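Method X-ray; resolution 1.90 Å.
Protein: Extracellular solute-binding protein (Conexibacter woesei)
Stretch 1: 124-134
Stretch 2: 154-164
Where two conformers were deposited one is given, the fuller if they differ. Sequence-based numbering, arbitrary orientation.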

# COMPACT_ATOMS: atom_id res chain seq x y z
N ASP A 124 -7.51 -4.67 0.01
CA ASP A 124 -7.40 -5.81 -0.90
C ASP A 124 -6.19 -5.59 -1.81
O ASP A 124 -6.11 -4.60 -2.54
N PHE A 125 -5.24 -6.54 -1.77
CA PHE A 125 -4.03 -6.47 -2.59
C PHE A 125 -4.36 -6.34 -4.08
O PHE A 125 -3.73 -5.58 -4.80
N GLY A 126 -5.38 -7.07 -4.50
CA GLY A 126 -5.83 -7.04 -5.89
C GLY A 126 -6.14 -5.64 -6.39
O GLY A 126 -5.97 -5.36 -7.57
N GLN A 127 -6.60 -4.75 -5.49
CA GLN A 127 -6.93 -3.36 -5.87
C GLN A 127 -5.72 -2.48 -6.13
O GLN A 127 -5.78 -1.62 -7.00
N LEU A 128 -4.64 -2.67 -5.39
CA LEU A 128 -3.38 -2.02 -5.71
C LEU A 128 -2.93 -2.45 -7.09
O LEU A 128 -2.51 -1.62 -7.91
N GLY A 129 -3.03 -3.75 -7.37
CA GLY A 129 -2.68 -4.26 -8.69
C GLY A 129 -3.55 -3.65 -9.77
O GLY A 129 -3.03 -3.18 -10.79
N TYR A 130 -4.86 -3.62 -9.53
CA TYR A 130 -5.79 -3.08 -10.51
C TYR A 130 -5.46 -1.63 -10.88
O TYR A 130 -5.46 -1.29 -12.05
N LEU A 131 -5.16 -0.79 -9.89
CA LEU A 131 -4.83 0.60 -10.17
C LEU A 131 -3.52 0.72 -10.97
O LEU A 131 -3.42 1.55 -11.88
N ASP A 132 -2.53 -0.09 -10.64
CA ASP A 132 -1.28 -0.08 -11.42
C ASP A 132 -1.52 -0.43 -12.88
O ASP A 132 -1.03 0.26 -13.78
N GLY A 133 -2.28 -1.50 -13.10
CA GLY A 133 -2.60 -1.97 -14.44
C GLY A 133 -3.45 -0.97 -15.21
O GLY A 133 -3.25 -0.76 -16.41
N PHE A 134 -4.39 -0.34 -14.52
CA PHE A 134 -5.22 0.69 -15.12
C PHE A 134 -4.40 1.91 -15.55
O PHE A 134 -4.62 2.46 -16.63
N PRO A 154 -0.14 -16.47 -2.46
CA PRO A 154 -1.47 -16.07 -2.88
C PRO A 154 -1.71 -14.55 -3.03
O PRO A 154 -2.27 -14.14 -4.04
N PHE A 155 -1.26 -13.72 -2.09
CA PHE A 155 -1.50 -12.28 -2.19
C PHE A 155 -0.72 -11.65 -3.36
O PHE A 155 -1.18 -10.69 -3.95
N VAL A 156 0.46 -12.19 -3.67
CA VAL A 156 1.24 -11.71 -4.80
C VAL A 156 0.54 -12.07 -6.12
O VAL A 156 0.37 -11.22 -7.00
N LEU A 157 0.12 -13.32 -6.25
CA LEU A 157 -0.62 -13.77 -7.45
C LEU A 157 -1.93 -12.97 -7.64
O LEU A 157 -2.31 -12.63 -8.76
N ALA A 158 -2.57 -12.63 -6.53
CA ALA A 158 -3.77 -11.78 -6.57
C ALA A 158 -3.45 -10.36 -7.07
O ALA A 158 -4.18 -9.79 -7.91
N THR A 159 -2.34 -9.80 -6.58
CA THR A 159 -1.89 -8.49 -7.02
C THR A 159 -1.69 -8.48 -8.54
O THR A 159 -2.13 -7.56 -9.23
N HIS A 160 -1.01 -9.52 -9.03
CA HIS A 160 -0.72 -9.65 -10.46
C HIS A 160 -1.95 -9.91 -11.32
O HIS A 160 -2.03 -9.42 -12.46
N LYS A 161 -2.90 -10.68 -10.79
CA LYS A 161 -4.19 -10.86 -11.47
C LYS A 161 -4.89 -9.50 -11.60
O LYS A 161 -5.50 -9.21 -12.63
N GLY A 162 -4.79 -8.68 -10.56
CA GLY A 162 -5.28 -7.30 -10.58
C GLY A 162 -4.66 -6.43 -11.66
O GLY A 162 -5.38 -5.74 -12.39
N ILE A 163 -3.34 -6.48 -11.77
CA ILE A 163 -2.63 -5.70 -12.79
C ILE A 163 -3.16 -6.03 -14.17
O ILE A 163 -3.45 -5.12 -14.97
N ARG A 164 -3.25 -7.32 -14.45
CA ARG A 164 -3.69 -7.80 -15.75
C ARG A 164 -5.10 -7.29 -16.05
O ARG A 164 -5.37 -6.80 -17.16

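This is a close, glycine-lined helix-helix contact in which backbone packs against backbone, with side chains closing it mainly at the Phe125 and Phe155 end. The axes of helices 125-134 and 154-164 approach to 6.4 Å and run in similar directions, 32° apart, and 451 Å² is buried in total.

Such proximity depends on missing side chains. An ideal CB on Gly129 would lie 2.0 Å from Thr159 O, one on Gly162 2.3 Å from Gly126 O, and one on Gly133 1.9 Å from Ile163 O, all clashes. With these positions bare, four CA-H...O contacts form: Gly129 CA to Thr159 O (3.4 Å), Ile163 CA to Gly129 O (3.2 Å), Tyr130 CA to Gly162 O (3.3 Å) and Gly133 CA to Ile163 O (3.3 Å), with angles at H of 140-155°. No conventional hydrogen bond crosses the interface; Gly129 O and Ile163 N, 3.5 Å apart, have a poor angle for one.

Phe125 (chi1 m) and Phe155 (chi1 p) both point toward the opposing helix. Phe155 CB sits over one face of the Phe125 ring, 4.0 Å from its centroid and 29° off the normal, a CH-pi contact. The two rings meet obliquely, with centroids 4.8 Å apart and planes at 45°.

Thr159 (m) points sideways, and its OG1 lies 3.5 Å from Phe125 CB. Thr159 OG1 donates to Phe155 O within its own helix (2.8 Å), so its polar need is met without a partner across the interface.

Farther along, Ile163 (chi1 m, chi2 t) points away overall, yet its CG1 packs 3.5 Å from Gly129 O and 4.4 Å from Asp132 CB. Asp132 (m) is directed toward the other helix but makes no polar contact with it. Tyr130 (t) points away overall, yet its CD1 touches Gly162 O at 3.8 Å.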

# COMPACT_ATOMS: atom_id res chain seq x y z
CB ASP A 124 -8.67 -5.97 -1.73
CG ASP A 124 -9.86 -6.53 -0.93
OD1 ASP A 124 -9.66 -7.25 0.08
OD2 ASP A 124 -11.01 -6.25 -1.31
CB PHE A 125 -3.16 -7.71 -2.36
CG PHE A 125 -2.48 -7.72 -1.02
CD1 PHE A 125 -1.38 -6.92 -0.79
CD2 PHE A 125 -2.95 -8.53 -0.00
CE1 PHE A 125 -0.75 -6.92 0.44
CE2 PHE A 125 -2.33 -8.55 1.24
CZ PHE A 125 -1.22 -7.74 1.46
CB GLN A 127 -7.83 -2.70 -4.83
CG GLN A 127 -9.25 -3.24 -4.91
CD GLN A 127 -10.29 -2.31 -4.33
OE1 GLN A 127 -10.03 -1.16 -4.02
NE2 GLN A 127 -11.50 -2.82 -4.18
CB LEU A 128 -2.28 -2.37 -4.71
CG LEU A 128 -2.45 -1.95 -3.25
CD1 LEU A 128 -1.33 -2.62 -2.45
CD2 LEU A 128 -2.40 -0.45 -3.07
CB TYR A 130 -7.24 -3.21 -10.02
CG TYR A 130 -8.25 -2.97 -11.12
CD1 TYR A 130 -8.72 -4.03 -11.89
CD2 TYR A 130 -8.72 -1.69 -11.39
CE1 TYR A 130 -9.65 -3.83 -12.89
CE2 TYR A 130 -9.67 -1.48 -12.40
CZ TYR A 130 -10.12 -2.55 -13.14
OH TYR A 130 -11.03 -2.35 -14.16
CB LEU A 131 -4.76 1.40 -8.87
CG LEU A 131 -4.42 2.88 -9.02
CD1 LEU A 131 -5.42 3.58 -9.94
CD2 LEU A 131 -4.37 3.54 -7.66
CB ASP A 132 -0.29 -1.11 -10.86
CG ASP A 132 0.21 -0.75 -9.50
OD1 ASP A 132 0.30 0.46 -9.19
OD2 ASP A 132 0.53 -1.69 -8.75
CB PHE A 134 -6.34 1.11 -14.18
CG PHE A 134 -7.30 2.09 -14.79
CD1 PHE A 134 -7.10 3.45 -14.65
CD2 PHE A 134 -8.40 1.65 -15.50
CE1 PHE A 134 -7.98 4.36 -15.22
CE2 PHE A 134 -9.29 2.55 -16.08
CZ PHE A 134 -9.08 3.90 -15.93
CB PRO A 154 -2.38 -16.69 -1.81
CG PRO A 154 -1.62 -17.88 -1.34
CD PRO A 154 -0.18 -17.46 -1.36
CB PHE A 155 -1.22 -11.53 -0.87
CG PHE A 155 0.24 -11.31 -0.54
CD1 PHE A 155 0.99 -12.30 0.11
CD2 PHE A 155 0.86 -10.11 -0.84
CE1 PHE A 155 2.32 -12.10 0.41
CE2 PHE A 155 2.20 -9.89 -0.52
CZ PHE A 155 2.92 -10.89 0.10
CB VAL A 156 2.68 -12.27 -4.77
CG1 VAL A 156 3.47 -11.81 -5.99
CG2 VAL A 156 3.37 -11.83 -3.49
CB LEU A 157 -0.92 -15.27 -7.35
CG LEU A 157 0.27 -16.23 -7.38
CD1 LEU A 157 -0.18 -17.66 -7.15
CD2 LEU A 157 1.02 -16.11 -8.70
CB ALA A 158 -4.44 -11.74 -5.21
CB THR A 159 -0.59 -8.05 -6.32
OG1 THR A 159 -0.78 -8.05 -4.88
CG2 THR A 159 -0.18 -6.66 -6.75
CB HIS A 160 0.32 -10.73 -10.70
CG HIS A 160 1.71 -10.26 -10.40
ND1 HIS A 160 2.68 -10.16 -11.37
CD2 HIS A 160 2.27 -9.82 -9.26
CE1 HIS A 160 3.79 -9.70 -10.83
NE2 HIS A 160 3.57 -9.48 -9.55
CB LYS A 161 -5.04 -11.89 -10.72
CG LYS A 161 -6.19 -12.46 -11.53
CD LYS A 161 -6.81 -13.67 -10.85
CE LYS A 161 -7.93 -14.27 -11.69
NZ LYS A 161 -8.64 -15.34 -10.94
CB ILE A 163 -1.11 -5.95 -12.79
CG1 ILE A 163 -0.49 -5.42 -11.49
CG2 ILE A 163 -0.44 -5.27 -13.99
CD1 ILE A 163 0.98 -5.75 -11.35
CB ARG A 164 -3.65 -9.33 -15.78
CG ARG A 164 -3.71 -9.94 -17.17
CD ARG A 164 -3.76 -11.46 -17.11
NE ARG A 164 -2.47 -12.08 -16.81
CZ ARG A 164 -1.58 -12.48 -17.73
NH1 ARG A 164 -1.81 -12.32 -19.04
NH2 ARG A 164 -0.43 -13.04 -17.34